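Local structure of putative alpha/beta hydrolase (Desulfitobacterium hafniense, 4RPC) at residues 23-28 with 90-95; 116-121 with 203-208; 132-137 with 185-190; 140-145 with 177-182; 147-152 with 164-169. The protein is a putative alpha/beta hydrolase, which probably cleaves its still unidentified substrate with a serine nucleophile carried on a sharp turn. One frame throughout, in Å; residues are numbered along the deposited sequence.

How the contacts relate
Contact 1 comes first in the chain and closes before contact 2 opens: it pairs strands 23-27 and 88-95 in the middle of the mostly parallel sheet. Contact 2 joins the next strand, 112-119, to strand 204-210, and thereby closes a long strandless excursion of helices and loops that holds the other three contacts. They lie one within another: contact 3 encloses contact 4, which encloses contact 5. Contacts 3 and 4 join helices 130-145 and 179-191 at two places, with centres about 11 Å apart, and contact 5 fastens the loop after helix 130-145 to helix 165-169. The first two contacts thus build the sheet, the last three what is probably a helical cap.

Contact 1: 23-28 with 90-95; sequences KVLLIH and QAIYGV
Ile-92 meets Leu-25 and Ile-27 on one face of a parallel strand pair, and its side chain touches something at every carbon. CB lies 4.0 Å from Leu-25 O. From there CG2, anti to the backbone N, reaches Ile-27 CD1 at 3.5 Å and also lies 3.8 Å from Leu-25 CB. The other branch runs beside the leucine: CG1 is 4.0 Å from Leu-25 CD1, and the tip CD1 is 3.9 Å from that same methyl, both side chains pointing the same way. Met-105, Val-101 and Ala-102 of helix 97-108 cover this face. On the other face Leu-26 CD2 packs on Tyr-93 CB at 3.9 Å. Between the faces the backbones alternate as donor and acceptor: Leu-25 N gives to Ala-91 O at 2.8 Å, Leu-25 O receives Tyr-93 N, Ile-27 N gives to Tyr-93 O, and Ile-27 O receives Val-95 N. Gly-94, near the end of the strand, fits the first glycine of a GxSxG nucleophile elbow, as in other alpha/beta hydrolases. Backbone polar groups are thus spent within the sheet, and the Leu-25, Ile-27 and Ile-92 face is hydrocarbon suited to burial.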
# COMPACT_ATOMS: atom_id res chain seq x y z
N LYS A 23 5.30 -3.56 16.91
CA LYS A 23 4.95 -2.50 15.99
C LYS A 23 4.51 -3.03 14.60
O LYS A 23 5.22 -3.77 13.94
CB LYS A 23 6.12 -1.56 15.84
CG LYS A 23 6.15 -0.47 16.89
CD LYS A 23 6.61 -1.01 18.22
CE LYS A 23 7.01 0.14 19.11
NZ LYS A 23 6.81 -0.22 20.52
N VAL A 24 3.34 -2.57 14.17
CA VAL A 24 2.77 -2.89 12.92
C VAL A 24 2.47 -1.57 12.16
O VAL A 24 1.69 -0.72 12.63
CB VAL A 24 1.49 -3.71 13.15
CG1 VAL A 24 0.76 -4.00 11.84
CG2 VAL A 24 1.83 -5.04 13.86
N LEU A 25 3.08 -1.40 11.01
CA LEU A 25 2.89 -0.19 10.15
C LEU A 25 1.91 -0.47 9.04
O LEU A 25 2.08 -1.43 8.33
CB LEU A 25 4.23 0.17 9.47
CG LEU A 25 4.93 1.49 9.59
CD1 LEU A 25 6.03 1.54 8.55
CD2 LEU A 25 4.06 2.72 9.46
N LEU A 26 0.94 0.41 8.85
CA LEU A 26 -0.05 0.25 7.84
C LEU A 26 -0.01 1.43 6.91
O LEU A 26 -0.31 2.58 7.35
CB LEU A 26 -1.43 0.19 8.48
CG LEU A 26 -1.61 -0.86 9.55
CD1 LEU A 26 -2.96 -0.63 10.23
CD2 LEU A 26 -1.58 -2.24 8.96
N ILE A 27 0.34 1.16 5.63
CA ILE A 27 0.59 2.22 4.62
C ILE A 27 -0.40 2.13 3.52
O ILE A 27 -0.45 1.15 2.78
CB ILE A 27 2.02 2.18 4.04
CG1 ILE A 27 3.07 2.03 5.14
CG2 ILE A 27 2.31 3.44 3.24
CD1 ILE A 27 4.51 1.89 4.65
N HIS A 28 -1.25 3.15 3.43
CA HIS A 28 -2.30 3.23 2.44
C HIS A 28 -1.80 3.58 1.05
O HIS A 28 -0.63 3.90 0.85
CB HIS A 28 -3.39 4.21 2.89
CG HIS A 28 -3.00 5.67 2.84
ND1 HIS A 28 -3.03 6.39 1.67
CD2 HIS A 28 -2.72 6.56 3.81
CE1 HIS A 28 -2.67 7.64 1.90
NE2 HIS A 28 -2.48 7.78 3.19
N GLN A 90 7.52 -5.06 13.35
CA GLN A 90 7.34 -6.50 13.18
C GLN A 90 6.74 -6.76 11.85
O GLN A 90 7.04 -7.79 11.24
CB GLN A 90 6.45 -7.12 14.26
CG GLN A 90 6.99 -7.15 15.68
CD GLN A 90 8.34 -7.74 15.78
OE1 GLN A 90 8.61 -8.82 15.28
NE2 GLN A 90 9.24 -6.99 16.40
N ALA A 91 5.89 -5.83 11.37
CA ALA A 91 5.26 -5.95 10.04
C ALA A 91 4.86 -4.59 9.45
O ALA A 91 4.30 -3.76 10.14
CB ALA A 91 4.03 -6.82 10.13
N ILE A 92 5.07 -4.44 8.15
CA ILE A 92 4.46 -3.41 7.35
C ILE A 92 3.47 -4.03 6.36
O ILE A 92 3.84 -4.94 5.59
CB ILE A 92 5.51 -2.63 6.55
CG1 ILE A 92 6.71 -2.28 7.43
CG2 ILE A 92 4.90 -1.34 6.02
CD1 ILE A 92 7.71 -1.45 6.64
N TYR A 93 2.22 -3.59 6.43
CA TYR A 93 1.26 -3.91 5.42
C TYR A 93 1.18 -2.67 4.54
O TYR A 93 1.09 -1.56 5.04
CB TYR A 93 -0.09 -4.29 6.02
CG TYR A 93 -1.16 -4.36 4.98
CD1 TYR A 93 -1.42 -5.52 4.29
CD2 TYR A 93 -1.87 -3.21 4.62
CE1 TYR A 93 -2.39 -5.57 3.31
CE2 TYR A 93 -2.84 -3.26 3.65
CZ TYR A 93 -3.09 -4.44 2.99
OH TYR A 93 -4.08 -4.44 2.04
N GLY A 94 1.29 -2.84 3.25
CA GLY A 94 1.13 -1.73 2.37
C GLY A 94 0.28 -2.12 1.22
O GLY A 94 0.45 -3.21 0.64
N VAL A 95 -0.67 -1.25 0.89
CA VAL A 95 -1.55 -1.51 -0.21
C VAL A 95 -1.21 -0.56 -1.32
O VAL A 95 -1.11 0.65 -1.11
CB VAL A 95 -3.06 -1.44 0.18
CG1 VAL A 95 -3.44 -0.06 0.67
CG2 VAL A 95 -3.94 -1.83 -1.03

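Contact 2: 116-121 with 203-208; sequences LLLDGG and ARVSVL
Leu-116 and Leu-118 share their backbone bonds with Arg-204, Ser-206 and Leu-208 as two parallel strands run side by side, their axes 4.7 Å apart at closest and twisted by 22°. Leu-116 N gives to Arg-204 O, and Leu-116 O receives Ser-206 N at 2.8 Å in a nearly straight bond (176°). Leu-118 repeats the pattern, its N giving to Ser-206 O; the last bond, Leu-208 N to Leu-118 O, comes in tilted 35° from the carbonyl plane. Beyond it the strands part, and a water spans the gap, donating to Leu-208 O at 2.8 Å and weakly accepting from Gly-120 N.

These are neighbouring strands of the central alpha/beta hydrolase sheet, with helices packed on both faces. Beneath helix 97-108, Val-205 divides its methyls between the two leucines: CG1 meets Leu-118 CD1 at 3.9 Å, while CG2 meets Leu-116 CD1 at 4.1 Å. Leu-116 CG also rests on Ala-203 CB. On the face toward helix 249-259, Leu-208 CB lies 4.0 Å from Asp-119 CG, the two side chains crossing at about a right angle. Asp-119 CG is anti to the backbone N, and OD2 is hydrogen-bonded to Tyr-93 OH of strand 88-95.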
# COMPACT_ATOMS: atom_id res chain seq x y z
N LEU A 116 7.18 -8.07 5.54
CA LEU A 116 6.51 -7.17 4.61
C LEU A 116 5.31 -7.91 4.16
O LEU A 116 5.43 -9.08 3.80
CB LEU A 116 7.38 -6.85 3.42
CG LEU A 116 8.55 -5.94 3.63
CD1 LEU A 116 9.33 -5.88 2.35
CD2 LEU A 116 8.10 -4.57 4.02
N LEU A 117 4.13 -7.25 4.22
CA LEU A 117 2.93 -7.80 3.60
C LEU A 117 2.54 -6.87 2.49
O LEU A 117 2.16 -5.70 2.74
CB LEU A 117 1.78 -7.86 4.58
CG LEU A 117 1.74 -9.01 5.57
CD1 LEU A 117 2.86 -8.90 6.56
CD2 LEU A 117 0.38 -9.13 6.24
N LEU A 118 2.61 -7.36 1.28
CA LEU A 118 2.49 -6.50 0.14
C LEU A 118 1.26 -6.86 -0.62
O LEU A 118 1.16 -7.97 -1.13
CB LEU A 118 3.74 -6.62 -0.73
CG LEU A 118 5.04 -6.43 -0.00
CD1 LEU A 118 6.24 -6.74 -0.91
CD2 LEU A 118 5.14 -4.99 0.54
N ASP A 119 0.32 -5.91 -0.68
CA ASP A 119 -0.97 -6.16 -1.29
C ASP A 119 -1.05 -5.27 -2.52
O ASP A 119 -1.08 -4.06 -2.37
CB ASP A 119 -2.08 -5.84 -0.23
CG ASP A 119 -3.52 -6.37 -0.58
OD1 ASP A 119 -3.79 -6.84 -1.73
OD2 ASP A 119 -4.42 -6.31 0.34
N GLY A 120 -1.10 -5.84 -3.73
CA GLY A 120 -1.27 -5.08 -4.97
C GLY A 120 -0.18 -4.08 -5.32
O GLY A 120 -0.43 -3.00 -5.89
N GLY A 121 1.05 -4.48 -5.04
CA GLY A 121 2.21 -3.71 -5.36
C GLY A 121 2.51 -3.79 -6.83
O GLY A 121 2.21 -4.82 -7.47
N ALA A 203 13.78 -8.83 5.44
CA ALA A 203 12.40 -9.13 5.79
C ALA A 203 11.86 -10.37 5.10
O ALA A 203 12.14 -10.60 3.92
CB ALA A 203 11.52 -7.95 5.47
N ARG A 204 11.05 -11.16 5.80
CA ARG A 204 10.26 -12.16 5.12
C ARG A 204 9.17 -11.42 4.37
O ARG A 204 8.50 -10.58 4.93
CB ARG A 204 9.58 -13.06 6.11
CG ARG A 204 8.70 -14.08 5.41
CD ARG A 204 8.36 -15.22 6.37
NE ARG A 204 7.63 -14.66 7.52
CZ ARG A 204 7.24 -15.35 8.59
NH1 ARG A 204 7.48 -16.66 8.69
NH2 ARG A 204 6.60 -14.70 9.55
N VAL A 205 8.97 -11.76 3.12
CA VAL A 205 7.99 -11.13 2.28
C VAL A 205 6.77 -12.05 2.08
O VAL A 205 6.87 -13.20 1.56
CB VAL A 205 8.61 -10.82 0.91
CG1 VAL A 205 7.54 -10.31 -0.06
CG2 VAL A 205 9.71 -9.77 1.04
N SER A 206 5.60 -11.53 2.43
CA SER A 206 4.37 -12.18 2.10
C SER A 206 3.61 -11.27 1.11
O SER A 206 3.43 -10.05 1.36
CB SER A 206 3.58 -12.39 3.37
OG SER A 206 4.45 -12.92 4.39
N VAL A 207 3.15 -11.86 0.01
CA VAL A 207 2.36 -11.19 -1.01
C VAL A 207 0.88 -11.62 -1.00
O VAL A 207 0.56 -12.84 -1.15
CB VAL A 207 2.93 -11.54 -2.38
CG1 VAL A 207 2.46 -10.55 -3.46
CG2 VAL A 207 4.44 -11.55 -2.33
N LEU A 208 -0.02 -10.66 -0.83
CA LEU A 208 -1.44 -10.91 -0.98
C LEU A 208 -1.85 -10.59 -2.43
O LEU A 208 -1.54 -9.53 -2.98
CB LEU A 208 -2.27 -10.12 0.02
CG LEU A 208 -1.68 -9.81 1.38
CD1 LEU A 208 -2.76 -9.71 2.43
CD2 LEU A 208 -0.57 -10.70 1.87
O HOH W 1 -0.82 -8.68 -5.59

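Contact 3: 132-137 with 185-190; sequences QYANIM and ALLAAY
Tyr-190 N gives its hydrogen to Leu-186 O at 2.9 Å, a helical bond that sets these two residues one turn apart on the side facing Ala-134. No hydrogen bond crosses between segments 132-137 and 185-190; the contact is made by carbon and by one aromatic pair. Ala-134 sits in the middle. Its CB is 3.6 Å from Leu-187 CD2 and 3.8 Å from Leu-186 CB, so the small residue lets the backbones come close, with the CA atoms of Ala-134 and Leu-186 5.2 Å apart. Leu-186 CD1 reaches past it to Ala-134 O at 3.6 Å and to the CB of Met-137, which is present as selenomethionine.

The Tyr-190 ring meets Tyr-133, Ala-134 and Met-137. Tyr-133 CB lies over one face, 3.8 Å above the plane and displaced toward the CD2-CE2 side of the rim, in a CH-pi contact. The Tyr-133 ring follows with its edge toward that ring, a T-shaped pair with planes at 75° and centroids 5.8 Å apart. At the edge of the Tyr-190 ring Met-137 CG packs near CZ, the two side chains crossing at about a right angle. Contacts over a face and at an edge together limit how this ring can turn.

The helix axes cross at 134°, 8.7 Å apart at closest. Helix 179-191 is flanked elsewhere by helix 97-108, whose Leu-97 meets Ala-185 and Ala-189, while Leu-186 also touches Ala-30 in the loop after strand 23-27 and Tyr-133 and Tyr-190 both touch Met-126, in the loop leading out of strand 112-119.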
# COMPACT_ATOMS: atom_id res chain seq x y z
N GLN A 132 1.49 9.73 -18.48
CA GLN A 132 0.26 9.43 -19.14
C GLN A 132 -0.61 8.41 -18.39
O GLN A 132 -1.84 8.59 -18.30
CB GLN A 132 0.55 9.00 -20.55
CG GLN A 132 0.91 10.16 -21.47
CD GLN A 132 1.21 9.60 -22.84
OE1 GLN A 132 0.31 9.47 -23.67
NE2 GLN A 132 2.45 9.14 -23.05
N TYR A 133 0.03 7.43 -17.77
CA TYR A 133 -0.67 6.51 -16.89
C TYR A 133 -1.14 7.18 -15.65
O TYR A 133 -2.23 6.91 -15.26
CB TYR A 133 0.23 5.38 -16.44
CG TYR A 133 0.27 4.27 -17.40
CD1 TYR A 133 0.66 4.48 -18.72
CD2 TYR A 133 -0.07 2.98 -17.00
CE1 TYR A 133 0.69 3.45 -19.61
CE2 TYR A 133 -0.03 1.94 -17.87
CZ TYR A 133 0.36 2.17 -19.17
OH TYR A 133 0.40 1.11 -20.08
N ALA A 134 -0.32 8.00 -15.01
CA ALA A 134 -0.81 8.71 -13.80
C ALA A 134 -2.08 9.54 -14.03
O ALA A 134 -2.99 9.55 -13.19
CB ALA A 134 0.25 9.55 -13.16
N ASN A 135 -2.12 10.26 -15.17
CA ASN A 135 -3.25 11.05 -15.52
C ASN A 135 -4.51 10.26 -15.77
O ASN A 135 -5.60 10.67 -15.32
CB ASN A 135 -2.92 11.94 -16.70
CG ASN A 135 -2.16 13.20 -16.28
OD1 ASN A 135 -2.72 14.07 -15.63
ND2 ASN A 135 -0.90 13.25 -16.57
N ILE A 136 -4.39 9.08 -16.41
CA ILE A 136 -5.55 8.23 -16.59
C ILE A 136 -6.06 7.70 -15.25
O ILE A 136 -7.26 7.77 -14.96
CB ILE A 136 -5.27 7.10 -17.57
CG1 ILE A 136 -5.27 7.69 -18.98
CG2 ILE A 136 -6.29 5.97 -17.45
CD1 ILE A 136 -4.58 6.82 -19.97
N MSE A 137 -5.17 7.17 -14.45
CA MSE A 137 -5.58 6.58 -13.23
C MSE A 137 -6.13 7.65 -12.29
O MSE A 137 -7.08 7.38 -11.58
CB MSE A 137 -4.39 5.87 -12.63
CG MSE A 137 -4.04 4.66 -13.48
SE MSE A 137 -5.53 3.35 -13.61
CE MSE A 137 -6.01 3.45 -11.70
N ALA A 185 1.01 11.43 -6.24
CA ALA A 185 1.17 10.15 -5.58
C ALA A 185 1.29 9.08 -6.64
O ALA A 185 2.13 8.14 -6.53
CB ALA A 185 0.00 9.86 -4.69
N LEU A 186 0.46 9.21 -7.66
CA LEU A 186 0.50 8.27 -8.79
C LEU A 186 1.76 8.39 -9.66
O LEU A 186 2.26 7.36 -10.19
CB LEU A 186 -0.72 8.42 -9.66
CG LEU A 186 -1.98 7.92 -8.97
CD1 LEU A 186 -3.18 8.45 -9.73
CD2 LEU A 186 -2.06 6.40 -8.80
N LEU A 187 2.26 9.60 -9.82
CA LEU A 187 3.50 9.76 -10.54
C LEU A 187 4.61 9.02 -9.78
O LEU A 187 5.40 8.28 -10.39
CB LEU A 187 3.86 11.23 -10.77
CG LEU A 187 2.92 12.05 -11.65
CD1 LEU A 187 3.10 13.52 -11.41
CD2 LEU A 187 3.14 11.74 -13.14
N ALA A 188 4.62 9.19 -8.46
CA ALA A 188 5.59 8.53 -7.57
C ALA A 188 5.42 7.05 -7.70
O ALA A 188 6.38 6.36 -7.90
CB ALA A 188 5.48 8.96 -6.11
N ALA A 189 4.19 6.57 -7.56
CA ALA A 189 3.93 5.14 -7.74
C ALA A 189 4.48 4.57 -9.05
O ALA A 189 5.25 3.62 -9.02
CB ALA A 189 2.47 4.87 -7.64
N TYR A 190 4.13 5.18 -10.18
CA TYR A 190 4.52 4.70 -11.48
C TYR A 190 6.00 4.90 -11.82
O TYR A 190 6.50 4.18 -12.60
CB TYR A 190 3.64 5.35 -12.57
CG TYR A 190 2.28 4.74 -12.61
CD1 TYR A 190 2.12 3.36 -12.67
CD2 TYR A 190 1.16 5.52 -12.61
CE1 TYR A 190 0.86 2.78 -12.70
CE2 TYR A 190 -0.11 4.96 -12.61
CZ TYR A 190 -0.26 3.60 -12.66
OH TYR A 190 -1.49 3.05 -12.73

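Contact 4: 140-145 with 177-182; sequences AFLNLL and ITREAL
The ring of Phe-141 has Leu-182 CD1 standing obliquely to it, while the other methyl of that leucine, CD2, packs on Phe-141 CB at 4.1 Å. Leu-182 CG lies anti to the backbone N (chi1 173°), which carries the fork of the side chain across to helix 130-145. The second flat group, the guanidinium of Arg-179, lies beyond the apolar part: its NE forms a salt bridge with Asp-139 OD1, and its NH2 is hydrogen-bonded to Asn-135 OD1, both on helix 130-145. Two acceptors one turn apart thus hold the end of the extended arginine against that helix.

Leu-142 carries most of the contact, and each of its outer carbons has a different neighbour. CD1 touches Arg-179 CB at 3.7 Å and CG at 4.0 Å, so the methyl lies against the aliphatic root of the arginine. CD2 meets Ile-177 CG2 at 3.9 Å, and CG itself is 3.9 Å from Leu-182 CD2 as the two leucines slide past each other in opposite directions. The helices belong to the insertion between strands 112-119 and 204-210, the place where alpha/beta hydrolases commonly carry a cap. An alanine in place of Leu-142 would probably open a gap between the helices, leaving Ile-177 CG2 and the Arg-179 methylenes without their leucine partner. Helix 179-191 starts right at this contact: Thr-178 is its N-cap, and Thr-178 OG1 accepts a weak bond from Ala-181 N at 3.3 Å. Elsewhere on helix 130-145, Leu-144 packs against Val-166 and Leu-169 of helix 165-169.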
# COMPACT_ATOMS: atom_id res chain seq x y z
N ALA A 140 -9.64 8.24 -13.42
CA ALA A 140 -10.45 7.06 -13.19
C ALA A 140 -10.86 7.06 -11.72
O ALA A 140 -12.06 6.92 -11.41
CB ALA A 140 -9.67 5.78 -13.51
N PHE A 141 -9.89 7.28 -10.83
CA PHE A 141 -10.18 7.19 -9.39
C PHE A 141 -11.17 8.25 -8.90
O PHE A 141 -12.05 7.97 -8.11
CB PHE A 141 -8.91 7.25 -8.59
CG PHE A 141 -8.27 5.91 -8.34
CD1 PHE A 141 -8.68 4.77 -9.01
CD2 PHE A 141 -7.24 5.81 -7.44
CE1 PHE A 141 -8.11 3.52 -8.76
CE2 PHE A 141 -6.66 4.57 -7.17
CZ PHE A 141 -7.09 3.42 -7.85
N LEU A 142 -11.04 9.48 -9.41
CA LEU A 142 -11.97 10.52 -9.03
C LEU A 142 -13.38 10.22 -9.58
O LEU A 142 -14.40 10.42 -8.91
CB LEU A 142 -11.48 11.91 -9.52
CG LEU A 142 -10.28 12.35 -8.72
CD1 LEU A 142 -9.59 13.48 -9.40
CD2 LEU A 142 -10.64 12.71 -7.26
N ASN A 143 -13.41 9.73 -10.82
CA ASN A 143 -14.66 9.27 -11.40
C ASN A 143 -15.40 8.25 -10.54
O ASN A 143 -16.62 8.22 -10.55
CB ASN A 143 -14.46 8.72 -12.81
CG ASN A 143 -14.54 9.78 -13.86
OD1 ASN A 143 -15.30 10.71 -13.74
ND2 ASN A 143 -13.74 9.67 -14.88
N LEU A 144 -14.69 7.44 -9.78
CA LEU A 144 -15.35 6.48 -8.90
C LEU A 144 -16.26 7.19 -7.91
O LEU A 144 -17.28 6.65 -7.52
CB LEU A 144 -14.34 5.63 -8.14
CG LEU A 144 -13.47 4.73 -9.00
CD1 LEU A 144 -12.41 4.04 -8.14
CD2 LEU A 144 -14.33 3.70 -9.69
N LEU A 145 -15.88 8.41 -7.53
CA LEU A 145 -16.65 9.21 -6.57
C LEU A 145 -17.93 9.69 -7.16
O LEU A 145 -18.84 10.02 -6.45
CB LEU A 145 -15.82 10.44 -6.06
CG LEU A 145 -14.52 10.09 -5.31
CD1 LEU A 145 -13.59 11.30 -5.20
CD2 LEU A 145 -14.78 9.48 -3.92
N ILE A 177 -9.91 14.21 -1.40
CA ILE A 177 -8.66 14.22 -2.09
C ILE A 177 -8.75 15.27 -3.25
O ILE A 177 -9.83 15.53 -3.80
CB ILE A 177 -8.26 12.84 -2.58
CG1 ILE A 177 -6.81 12.81 -3.08
CG2 ILE A 177 -9.15 12.38 -3.69
CD1 ILE A 177 -5.78 12.92 -1.98
N THR A 178 -7.64 15.94 -3.49
CA THR A 178 -7.53 16.80 -4.65
C THR A 178 -6.82 16.10 -5.75
O THR A 178 -5.98 15.23 -5.52
CB THR A 178 -6.77 18.09 -4.33
OG1 THR A 178 -5.41 17.80 -3.96
CG2 THR A 178 -7.49 18.79 -3.25
N ARG A 179 -7.13 16.48 -6.96
CA ARG A 179 -6.51 15.85 -8.09
C ARG A 179 -4.98 16.01 -8.07
O ARG A 179 -4.23 15.01 -8.29
CB ARG A 179 -7.13 16.28 -9.43
CG ARG A 179 -6.44 15.58 -10.60
CD ARG A 179 -7.15 15.82 -11.92
NE ARG A 179 -6.69 14.92 -12.98
CZ ARG A 179 -5.55 15.03 -13.65
NH1 ARG A 179 -4.65 15.95 -13.34
NH2 ARG A 179 -5.26 14.14 -14.58
N GLU A 180 -4.50 17.20 -7.70
CA GLU A 180 -3.04 17.36 -7.69
C GLU A 180 -2.40 16.39 -6.74
O GLU A 180 -1.39 15.84 -7.04
CB GLU A 180 -2.57 18.76 -7.28
CG GLU A 180 -2.28 19.79 -8.38
CD GLU A 180 -1.49 19.34 -9.60
OE1 GLU A 180 -0.23 19.36 -9.55
OE2 GLU A 180 -2.14 19.02 -10.63
N ALA A 181 -3.00 16.17 -5.57
CA ALA A 181 -2.37 15.32 -4.57
C ALA A 181 -2.34 13.88 -5.04
O ALA A 181 -1.34 13.15 -4.91
CB ALA A 181 -3.10 15.44 -3.24
N LEU A 182 -3.44 13.48 -5.62
CA LEU A 182 -3.59 12.14 -6.16
C LEU A 182 -2.64 11.91 -7.28
O LEU A 182 -1.96 10.88 -7.32
CB LEU A 182 -5.01 11.96 -6.68
CG LEU A 182 -5.40 10.73 -7.45
CD1 LEU A 182 -5.14 9.57 -6.54
CD2 LEU A 182 -6.88 10.74 -7.82

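Contact 5: 147-152 with 164-169; sequences GEHLPS and NDVEVL
Asp-165 grips two successive residues of the loop, His-149 and Leu-150, one with each carboxylate oxygen. OD1 accepts from His-149 ND1 at 3.0 Å on its syn side; the bond is almost straight (171°) and lies in the imidazole plane, though the carboxylate is turned 36° from the ring. OD2 takes Leu-150 N at 2.8 Å, met nearly along the C-O axis. Asp-165 CG sits between the backbone N and the carbonyl carbon (chi1 49°), which places CG toward the loop. Beside it, Leu-150 CD1 packs on Leu-169 CD1 at 3.9 Å. The negative charge may favour a protonated imidazole. An alanine in place of Asp-165 would probably leave Leu-150 N and His-149 ND1 without their acceptor and set the imidazole free to turn.

On the more exposed side the contact has no hydrogen bond: Val-166 CG2 lies over a face of the His-149 ring, 4.0 Å above its plane toward the rim, and touches Gly-147 O at 3.6 Å. Glu-148 is exposed, its first side-chain bond leading away. Gly-147 leaves helix 130-145 with positive phi in a Schellman motif that ends the helix. Around the contact, Leu-150 and Pro-151 lie on Ala-140 and Leu-169 on Leu-144 of helix 130-145, Lys-155 of helix 154-157 touches Leu-150 and Asp-165, and helix 243-247 meets Val-168 on the far side of helix 165-169.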
# COMPACT_ATOMS: atom_id res chain seq x y z
N GLY A 147 -19.44 7.46 -8.94
CA GLY A 147 -20.03 6.15 -9.22
C GLY A 147 -19.86 5.72 -10.66
O GLY A 147 -20.56 4.84 -11.13
N GLU A 148 -18.91 6.32 -11.35
CA GLU A 148 -18.62 5.91 -12.70
C GLU A 148 -17.52 4.83 -12.72
O GLU A 148 -16.55 4.91 -12.00
CB GLU A 148 -18.16 7.12 -13.48
CG GLU A 148 -17.78 6.87 -14.90
CD GLU A 148 -17.27 8.14 -15.54
OE1 GLU A 148 -17.95 9.20 -15.39
OE2 GLU A 148 -16.16 8.08 -16.15
N HIS A 149 -17.66 3.86 -13.62
CA HIS A 149 -16.76 2.72 -13.69
C HIS A 149 -15.40 3.03 -14.31
O HIS A 149 -15.27 3.94 -15.14
CB HIS A 149 -17.42 1.63 -14.52
CG HIS A 149 -18.69 1.14 -13.93
ND1 HIS A 149 -18.71 0.17 -12.95
CD2 HIS A 149 -19.97 1.50 -14.14
CE1 HIS A 149 -19.97 -0.08 -12.62
NE2 HIS A 149 -20.75 0.73 -13.32
N LEU A 150 -14.41 2.24 -13.93
CA LEU A 150 -13.07 2.37 -14.46
C LEU A 150 -13.11 2.03 -15.95
O LEU A 150 -13.91 1.18 -16.37
CB LEU A 150 -12.09 1.45 -13.76
CG LEU A 150 -11.88 1.57 -12.23
CD1 LEU A 150 -11.16 0.35 -11.66
CD2 LEU A 150 -11.16 2.83 -11.84
N PRO A 151 -12.27 2.70 -16.76
CA PRO A 151 -12.19 2.44 -18.20
C PRO A 151 -11.59 1.08 -18.48
O PRO A 151 -10.74 0.65 -17.74
CB PRO A 151 -11.21 3.51 -18.67
CG PRO A 151 -10.34 3.77 -17.49
CD PRO A 151 -11.24 3.64 -16.30
N SER A 152 -12.04 0.37 -19.51
CA SER A 152 -11.30 -0.81 -19.95
C SER A 152 -10.02 -0.37 -20.59
O SER A 152 -9.95 0.69 -21.20
CB SER A 152 -12.10 -1.56 -20.97
OG SER A 152 -13.21 -2.10 -20.31
N ASN A 164 -18.02 -4.58 -10.32
CA ASN A 164 -18.07 -4.31 -8.91
C ASN A 164 -17.01 -3.28 -8.47
O ASN A 164 -16.81 -3.06 -7.29
CB ASN A 164 -17.91 -5.65 -8.14
CG ASN A 164 -16.64 -6.41 -8.53
OD1 ASN A 164 -16.18 -6.36 -9.68
ND2 ASN A 164 -16.06 -7.11 -7.54
N ASP A 165 -16.33 -2.62 -9.43
CA ASP A 165 -15.23 -1.67 -9.10
C ASP A 165 -15.67 -0.46 -8.28
O ASP A 165 -14.98 -0.04 -7.37
CB ASP A 165 -14.52 -1.21 -10.38
CG ASP A 165 -15.49 -0.74 -11.45
OD1 ASP A 165 -16.52 -1.40 -11.74
OD2 ASP A 165 -15.23 0.33 -11.99
N VAL A 166 -16.85 0.08 -8.60
CA VAL A 166 -17.42 1.14 -7.79
C VAL A 166 -17.74 0.67 -6.36
O VAL A 166 -17.35 1.29 -5.38
CB VAL A 166 -18.67 1.72 -8.46
CG1 VAL A 166 -19.39 2.67 -7.53
CG2 VAL A 166 -18.29 2.50 -9.70
N GLU A 167 -18.47 -0.42 -6.23
CA GLU A 167 -18.84 -0.90 -4.89
C GLU A 167 -17.59 -1.19 -4.08
O GLU A 167 -17.54 -0.88 -2.92
CB GLU A 167 -19.77 -2.12 -4.98
CG GLU A 167 -19.03 -3.44 -4.93
CD GLU A 167 -19.94 -4.60 -4.55
OE1 GLU A 167 -20.81 -4.99 -5.37
OE2 GLU A 167 -19.77 -5.13 -3.43
N VAL A 168 -16.55 -1.72 -4.70
CA VAL A 168 -15.32 -2.08 -3.98
C VAL A 168 -14.35 -0.92 -3.66
O VAL A 168 -13.80 -0.87 -2.58
CB VAL A 168 -14.52 -3.14 -4.75
CG1 VAL A 168 -13.22 -3.45 -4.05
CG2 VAL A 168 -15.31 -4.44 -4.86
N LEU A 169 -14.11 -0.04 -4.62
CA LEU A 169 -13.07 0.97 -4.51
C LEU A 169 -13.59 2.31 -4.02
O LEU A 169 -12.89 3.05 -3.35
CB LEU A 169 -12.39 1.18 -5.90
CG LEU A 169 -11.50 0.04 -6.40
CD1 LEU A 169 -10.88 0.27 -7.76
CD2 LEU A 169 -10.40 -0.30 -5.40